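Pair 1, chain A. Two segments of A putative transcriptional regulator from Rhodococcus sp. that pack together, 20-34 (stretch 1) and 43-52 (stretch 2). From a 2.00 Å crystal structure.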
# COMPACT_ATOMS: atom_id res chain seq x y z
N GLN A 20 18.91 15.16 -22.39
CA GLN A 20 18.53 15.65 -23.77
C GLN A 20 17.63 14.64 -24.53
O GLN A 20 16.38 14.79 -24.57
CB GLN A 20 19.80 16.09 -24.52
CG GLN A 20 20.13 15.40 -25.84
CD GLN A 20 21.38 14.53 -25.75
OE1 GLN A 20 21.97 14.16 -26.77
NE2 GLN A 20 21.82 14.23 -24.52
N THR A 21 18.24 13.61 -25.11
CA THR A 21 17.49 12.38 -25.40
C THR A 21 17.18 11.69 -24.07
O THR A 21 16.05 11.20 -23.91
CB THR A 21 18.22 11.40 -26.33
OG1 THR A 21 19.01 12.13 -27.27
CG2 THR A 21 17.19 10.55 -27.09
N ARG A 22 18.15 11.67 -23.13
CA ARG A 22 17.86 11.32 -21.73
C ARG A 22 16.53 11.92 -21.24
O ARG A 22 15.63 11.17 -20.79
CB ARG A 22 19.04 11.57 -20.75
CG ARG A 22 18.61 11.59 -19.25
CD ARG A 22 19.74 11.44 -18.22
NE ARG A 22 19.78 10.16 -17.48
CZ ARG A 22 18.94 9.74 -16.49
NH1 ARG A 22 17.89 10.47 -16.08
NH2 ARG A 22 19.15 8.54 -15.90
N ASP A 23 16.37 13.25 -21.37
CA ASP A 23 15.14 13.93 -20.93
C ASP A 23 13.89 13.57 -21.76
O ASP A 23 12.77 13.42 -21.21
CB ASP A 23 15.29 15.46 -20.87
CG ASP A 23 16.36 15.92 -19.90
OD1 ASP A 23 16.63 15.24 -18.87
OD2 ASP A 23 16.94 17.01 -20.16
N ALA A 24 14.09 13.41 -23.08
CA ALA A 24 12.98 13.04 -23.97
C ALA A 24 12.40 11.67 -23.55
O ALA A 24 11.20 11.48 -23.47
CB ALA A 24 13.42 13.03 -25.48
N LEU A 25 13.29 10.73 -23.30
CA LEU A 25 12.93 9.37 -22.83
C LEU A 25 12.17 9.39 -21.49
O LEU A 25 11.06 8.80 -21.33
CB LEU A 25 14.20 8.52 -22.74
CG LEU A 25 14.63 7.90 -24.07
CD1 LEU A 25 15.98 7.22 -23.87
CD2 LEU A 25 13.61 6.86 -24.55
N PHE A 26 12.73 10.18 -20.58
CA PHE A 26 12.19 10.29 -19.25
C PHE A 26 10.79 10.80 -19.26
O PHE A 26 9.90 10.23 -18.63
CB PHE A 26 13.11 11.08 -18.33
CG PHE A 26 12.94 10.72 -16.85
CD1 PHE A 26 13.63 9.65 -16.30
CD2 PHE A 26 12.09 11.45 -16.02
CE1 PHE A 26 13.49 9.32 -14.96
CE2 PHE A 26 11.96 11.11 -14.66
CZ PHE A 26 12.65 10.09 -14.15
N THR A 27 10.55 11.88 -20.02
CA THR A 27 9.21 12.44 -20.16
C THR A 27 8.22 11.48 -20.81
O THR A 27 7.12 11.38 -20.35
CB THR A 27 9.29 13.81 -20.97
OG1 THR A 27 10.06 14.73 -20.17
CG2 THR A 27 7.92 14.41 -21.24
N ALA A 28 8.60 10.82 -21.91
CA ALA A 28 7.67 9.98 -22.61
C ALA A 28 7.34 8.83 -21.65
O ALA A 28 6.19 8.50 -21.43
CB ALA A 28 8.32 9.45 -23.84
N ALA A 29 8.41 8.27 -21.07
CA ALA A 29 8.27 7.16 -20.08
C ALA A 29 7.36 7.55 -18.98
O ALA A 29 6.44 6.79 -18.63
CB ALA A 29 9.60 6.76 -19.52
N THR A 30 7.56 8.72 -18.42
CA THR A 30 6.73 9.18 -17.35
C THR A 30 5.27 9.23 -17.78
O THR A 30 4.43 8.73 -17.11
CB THR A 30 7.20 10.56 -16.81
OG1 THR A 30 8.50 10.50 -16.31
CG2 THR A 30 6.32 11.05 -15.76
N GLU A 31 4.96 9.83 -18.91
CA GLU A 31 3.54 9.92 -19.28
C GLU A 31 2.90 8.55 -19.46
O GLU A 31 1.78 8.31 -19.04
CB GLU A 31 3.35 10.70 -20.61
CG GLU A 31 1.87 11.25 -20.65
CD GLU A 31 1.42 11.86 -22.00
OE1 GLU A 31 2.30 12.01 -22.92
OE2 GLU A 31 0.18 12.17 -22.13
N LEU A 32 3.60 7.70 -20.18
CA LEU A 32 3.05 6.41 -20.63
C LEU A 32 2.91 5.45 -19.47
O LEU A 32 1.89 4.78 -19.36
CB LEU A 32 3.91 5.78 -21.72
CG LEU A 32 3.61 6.46 -23.08
CD1 LEU A 32 4.68 6.24 -24.05
CD2 LEU A 32 2.27 5.97 -23.70
N PHE A 33 3.95 5.40 -18.62
CA PHE A 33 3.90 4.62 -17.35
C PHE A 33 2.84 5.08 -16.36
O PHE A 33 2.16 4.23 -15.67
CB PHE A 33 5.30 4.62 -16.63
CG PHE A 33 6.35 3.74 -17.32
CD1 PHE A 33 5.97 2.58 -18.04
CD2 PHE A 33 7.73 4.04 -17.22
CE1 PHE A 33 6.94 1.79 -18.67
CE2 PHE A 33 8.68 3.28 -17.84
CZ PHE A 33 8.31 2.15 -18.55
N LEU A 34 2.69 6.40 -16.21
CA LEU A 34 1.66 6.89 -15.31
C LEU A 34 0.26 6.49 -15.74
O LEU A 34 -0.60 6.22 -14.92
CB LEU A 34 1.71 8.42 -15.13
CG LEU A 34 2.76 9.01 -14.18
CD1 LEU A 34 2.78 10.58 -14.40
CD2 LEU A 34 2.41 8.73 -12.79
N THR A 43 9.42 0.32 -27.22
CA THR A 43 9.31 0.89 -28.61
C THR A 43 8.32 2.07 -28.71
O THR A 43 8.48 3.01 -29.52
CB THR A 43 8.91 -0.20 -29.68
OG1 THR A 43 7.69 -0.89 -29.30
CG2 THR A 43 10.04 -1.25 -29.91
N GLN A 44 7.29 2.01 -27.90
CA GLN A 44 6.29 3.05 -27.83
C GLN A 44 6.81 4.27 -27.09
O GLN A 44 6.42 5.37 -27.41
CB GLN A 44 5.17 2.52 -27.01
CG GLN A 44 3.85 2.92 -27.46
CD GLN A 44 2.80 2.24 -26.65
OE1 GLN A 44 2.31 2.78 -25.68
NE2 GLN A 44 2.46 1.02 -27.03
N ILE A 45 7.63 4.04 -26.04
CA ILE A 45 8.33 5.12 -25.34
C ILE A 45 9.34 5.78 -26.28
O ILE A 45 9.42 6.99 -26.34
CB ILE A 45 9.00 4.64 -23.98
CG1 ILE A 45 7.91 4.42 -22.91
CG2 ILE A 45 10.03 5.62 -23.49
CD1 ILE A 45 8.32 3.46 -21.73
N CYS A 46 10.10 4.96 -27.00
CA CYS A 46 11.09 5.42 -27.96
C CYS A 46 10.42 6.17 -29.12
O CYS A 46 10.94 7.22 -29.54
CB CYS A 46 11.91 4.25 -28.48
SG CYS A 46 13.01 3.57 -27.23
N ALA A 47 9.30 5.64 -29.62
CA ALA A 47 8.52 6.32 -30.69
C ALA A 47 8.05 7.70 -30.19
O ALA A 47 8.28 8.73 -30.85
CB ALA A 47 7.33 5.44 -31.21
N ALA A 48 7.47 7.72 -28.97
CA ALA A 48 7.09 8.93 -28.29
C ALA A 48 8.27 9.89 -28.11
O ALA A 48 8.11 11.11 -28.26
CB ALA A 48 6.44 8.63 -26.95
N ALA A 49 9.45 9.38 -27.79
CA ALA A 49 10.54 10.28 -27.51
C ALA A 49 11.36 10.73 -28.74
O ALA A 49 12.30 11.52 -28.59
CB ALA A 49 11.46 9.64 -26.44
N GLY A 50 11.08 10.22 -29.93
CA GLY A 50 12.00 10.40 -31.09
C GLY A 50 13.37 9.77 -30.84
O GLY A 50 14.41 10.25 -31.33
N ALA A 51 13.37 8.69 -30.05
CA ALA A 51 14.61 8.01 -29.61
C ALA A 51 14.77 6.64 -30.24
O ALA A 51 13.79 5.99 -30.66
CB ALA A 51 14.67 7.90 -28.09
N HIS A 52 16.02 6.21 -30.35
CA HIS A 52 16.31 4.89 -30.82
C HIS A 52 16.28 3.98 -29.58
O HIS A 52 16.78 4.36 -28.52
CB HIS A 52 17.66 4.88 -31.51
CG HIS A 52 17.99 3.58 -32.17
ND1 HIS A 52 18.40 2.47 -31.47
CD2 HIS A 52 17.94 3.20 -33.47
CE1 HIS A 52 18.59 1.46 -32.30
NE2 HIS A 52 18.33 1.88 -33.53

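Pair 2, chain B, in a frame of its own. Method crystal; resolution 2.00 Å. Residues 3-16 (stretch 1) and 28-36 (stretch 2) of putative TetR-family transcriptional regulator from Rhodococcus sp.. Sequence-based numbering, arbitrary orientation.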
# COMPACT_ATOMS: atom_id res chain seq x y z
N GLU B 3 9.17 -27.90 13.65
CA GLU B 3 10.10 -27.79 12.52
C GLU B 3 9.35 -27.94 11.19
O GLU B 3 9.70 -27.30 10.20
CB GLU B 3 11.20 -28.85 12.62
CG GLU B 3 12.04 -29.07 11.34
CD GLU B 3 12.93 -30.34 11.42
OE1 GLU B 3 12.60 -31.36 10.77
OE2 GLU B 3 13.95 -30.30 12.15
N ARG B 4 8.33 -28.78 11.17
CA ARG B 4 7.60 -29.01 9.92
C ARG B 4 6.57 -27.90 9.63
O ARG B 4 6.39 -27.52 8.48
CB ARG B 4 6.95 -30.41 9.89
CG ARG B 4 7.96 -31.57 9.97
CD ARG B 4 7.27 -32.92 9.67
NE ARG B 4 6.21 -33.28 10.63
CZ ARG B 4 5.59 -34.47 10.72
NH1 ARG B 4 5.89 -35.49 9.92
NH2 ARG B 4 4.63 -34.63 11.63
N ARG B 5 5.90 -27.40 10.66
CA ARG B 5 5.02 -26.23 10.52
C ARG B 5 5.82 -25.05 9.97
O ARG B 5 5.39 -24.43 9.02
CB ARG B 5 4.36 -25.85 11.85
CG ARG B 5 3.26 -26.79 12.26
CD ARG B 5 2.67 -26.41 13.61
NE ARG B 5 1.54 -25.49 13.49
CZ ARG B 5 0.28 -25.77 13.85
NH1 ARG B 5 -0.04 -26.95 14.39
NH2 ARG B 5 -0.68 -24.86 13.70
N ASP B 6 6.99 -24.78 10.56
CA ASP B 6 7.90 -23.72 10.08
C ASP B 6 8.32 -23.88 8.61
O ASP B 6 8.35 -22.89 7.88
CB ASP B 6 9.16 -23.67 10.97
CG ASP B 6 10.19 -22.59 10.53
OD1 ASP B 6 10.13 -21.46 11.07
OD2 ASP B 6 11.03 -22.87 9.63
N ALA B 7 8.63 -25.12 8.17
CA ALA B 7 8.95 -25.39 6.77
C ALA B 7 7.76 -25.11 5.87
O ALA B 7 7.92 -24.55 4.78
CB ALA B 7 9.43 -26.88 6.56
N ILE B 8 6.57 -25.48 6.31
CA ILE B 8 5.38 -25.23 5.51
C ILE B 8 5.18 -23.71 5.31
O ILE B 8 4.87 -23.24 4.20
CB ILE B 8 4.09 -25.87 6.13
CG1 ILE B 8 4.12 -27.41 5.95
CG2 ILE B 8 2.86 -25.31 5.43
CD1 ILE B 8 3.16 -28.19 6.93
N LEU B 9 5.31 -22.98 6.41
CA LEU B 9 5.00 -21.54 6.42
C LEU B 9 6.08 -20.78 5.61
O LEU B 9 5.79 -19.91 4.79
CB LEU B 9 4.88 -21.04 7.88
CG LEU B 9 3.65 -21.67 8.57
CD1 LEU B 9 3.48 -21.28 10.00
CD2 LEU B 9 2.40 -21.38 7.75
N LYS B 10 7.33 -21.16 5.81
CA LYS B 10 8.43 -20.59 5.02
C LYS B 10 8.19 -20.77 3.49
O LYS B 10 8.41 -19.85 2.69
CB LYS B 10 9.71 -21.26 5.47
CG LYS B 10 10.96 -20.88 4.72
CD LYS B 10 12.03 -21.90 5.07
CE LYS B 10 12.56 -21.62 6.47
N ALA B 11 7.80 -21.98 3.09
CA ALA B 11 7.48 -22.26 1.68
C ALA B 11 6.24 -21.49 1.24
O ALA B 11 6.13 -21.07 0.09
CB ALA B 11 7.27 -23.82 1.48
N SER B 12 5.30 -21.30 2.14
CA SER B 12 4.09 -20.55 1.83
C SER B 12 4.41 -19.08 1.60
O SER B 12 3.93 -18.51 0.63
CB SER B 12 3.05 -20.72 2.96
OG SER B 12 2.65 -22.10 3.01
N ALA B 13 5.23 -18.49 2.47
CA ALA B 13 5.72 -17.11 2.27
C ALA B 13 6.37 -16.88 0.88
O ALA B 13 6.07 -15.89 0.18
CB ALA B 13 6.69 -16.74 3.40
N THR B 14 7.25 -17.80 0.47
CA THR B 14 7.87 -17.73 -0.86
C THR B 14 6.88 -17.83 -2.04
O THR B 14 6.98 -17.05 -2.98
CB THR B 14 8.94 -18.84 -0.99
OG1 THR B 14 9.84 -18.72 0.12
CG2 THR B 14 9.72 -18.74 -2.33
N ALA B 15 5.97 -18.80 -1.99
CA ALA B 15 4.90 -18.96 -2.97
C ALA B 15 4.04 -17.72 -3.07
O ALA B 15 3.76 -17.18 -4.16
CB ALA B 15 4.05 -20.21 -2.59
N ILE B 16 3.64 -17.22 -1.94
CA ILE B 16 2.89 -15.98 -1.96
C ILE B 16 3.67 -14.81 -2.57
O ILE B 16 3.13 -14.12 -3.44
CB ILE B 16 2.32 -15.63 -0.60
CG1 ILE B 16 1.36 -16.77 -0.14
CG2 ILE B 16 1.54 -14.26 -0.70
CD1 ILE B 16 1.02 -16.75 1.37
N ASP B 28 2.30 -27.92 -4.08
CA ASP B 28 3.62 -27.35 -4.34
C ASP B 28 4.32 -26.92 -3.04
O ASP B 28 5.51 -27.27 -2.82
CB ASP B 28 3.54 -26.20 -5.36
CG ASP B 28 2.93 -26.64 -6.69
OD1 ASP B 28 3.16 -27.80 -7.14
OD2 ASP B 28 2.23 -25.83 -7.31
N VAL B 29 3.58 -26.20 -2.19
CA VAL B 29 4.04 -25.80 -0.85
C VAL B 29 4.50 -27.01 -0.06
O VAL B 29 5.64 -27.08 0.45
CB VAL B 29 2.90 -25.11 -0.04
CG1 VAL B 29 3.32 -24.90 1.44
CG2 VAL B 29 2.57 -23.78 -0.66
N ALA B 30 3.63 -28.00 0.01
CA ALA B 30 4.01 -29.23 0.71
C ALA B 30 5.26 -29.91 0.09
O ALA B 30 6.16 -30.34 0.82
CB ALA B 30 2.81 -30.14 0.79
N GLU B 31 5.34 -30.00 -1.24
CA GLU B 31 6.55 -30.53 -1.88
C GLU B 31 7.79 -29.68 -1.52
O GLU B 31 8.80 -30.20 -1.08
CB GLU B 31 6.40 -30.59 -3.39
CG GLU B 31 5.80 -31.84 -3.92
N VAL B 32 7.69 -28.35 -1.65
CA VAL B 32 8.80 -27.49 -1.28
C VAL B 32 9.22 -27.80 0.15
O VAL B 32 10.43 -27.92 0.44
CB VAL B 32 8.50 -25.97 -1.45
CG1 VAL B 32 9.64 -25.12 -0.90
CG2 VAL B 32 8.33 -25.66 -2.94
N ALA B 33 8.23 -28.03 1.01
CA ALA B 33 8.51 -28.11 2.43
C ALA B 33 8.98 -29.49 2.85
O ALA B 33 9.34 -29.66 4.00
CB ALA B 33 7.28 -27.63 3.30
N GLY B 34 8.97 -30.44 1.91
CA GLY B 34 9.39 -31.82 2.17
C GLY B 34 8.36 -32.56 3.01
O GLY B 34 8.71 -33.48 3.80
N VAL B 35 7.10 -32.15 2.89
CA VAL B 35 6.04 -32.84 3.66
C VAL B 35 4.87 -33.26 2.78
O VAL B 35 4.85 -32.93 1.61
CB VAL B 35 5.55 -31.96 4.83
CG1 VAL B 35 6.77 -31.62 5.78
CG2 VAL B 35 4.89 -30.67 4.30
N SER B 36 3.88 -33.95 3.34
CA SER B 36 2.73 -34.38 2.57
C SER B 36 1.65 -33.31 2.68
O SER B 36 1.51 -32.65 3.69
CB SER B 36 2.17 -35.68 3.14
OG SER B 36 1.52 -35.40 4.38

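The sharpest difference lies at the knob of the second helix and the hole that receives it. In pair 1 the knob is Ile A45, seated among Ala A28, Ala A29, Leu A32 and Phe A33; in pair 2 the matching Val B29 sits among Ile B8, Ala B11, Ser B12 and Ala B15. The longer isoleucine carries its CD1 to 3.4 Å from CZ of Phe A33. CG1 of Ile A45 lies 3.9 Å from CD1 of Leu A32. Valine has no CD1, and its partners are different too: CG2 of Val B29 stands 4.3 Å from CB of Ala B15, a shorter residue at the position of Leu A32, and Ile B16, which matches Phe A33, does not touch the second stretch. Pair 1 buries 507 Å² between its stretches, pair 2 389 Å².

The backbones nevertheless agree to 0.3 Å over 14 central residues. In both, the helices cross at 123° with axes 8.4 Å (pair 1) and 8.3 Å (pair 2) apart, and no hydrogen bond spans the two stretches. Small residues line the close approach. Ala A24 and Ala A49 match Ala B7 and Ala B33. CB of Ala A24 is 4.0 Å from CB of Ala A49, and CB of Ala B7 is 4.0 Å from CB of Ala B33. CB of Ala A49 also rests 3.5 Å from O of Ala A24, as CB of Ala B33 does from O of Ala B7. One helical turn on, Ala A28 and Ala B11 superpose almost exactly; CB of Ala A28 meets CB of Ala A48 at 3.7 Å, and CB of Ala B11 meets CG1 of Val B32 at 3.6 Å.

Leu A25 and Ile B8 fill the same space with differently branched chains. CD2 of Leu A25 approaches CB of Ala A51 at 3.8 Å, whereas CG1 of Ile B8 approaches CG2 of Val B35 at 3.7 Å. Here the larger residue of the second stretch belongs to pair 2: Val B35 has 55 Å² covered, Ala A51 35 Å². CG1 of Val B35 also lies 4.1 Å from CD of Arg B4, where pair 1 places CG2 of Thr A21 3.8 Å from CB of Ala A51.

Ala A29 matches Ser B12. OG of Ser B12 lies 3.3 Å from CG1 of Val B29 and donates a hydrogen bond within its own helix, to O of Ile B8 at 2.8 Å, so its polar need is met without a partner across the contact.

Both second helices finish in a Schellman motif, with Gly A50 and Gly B34 at positive phi, a conformation that favours glycine. His A52 and Ser B36 then serve as N-caps of the following helix, different side chains in one role.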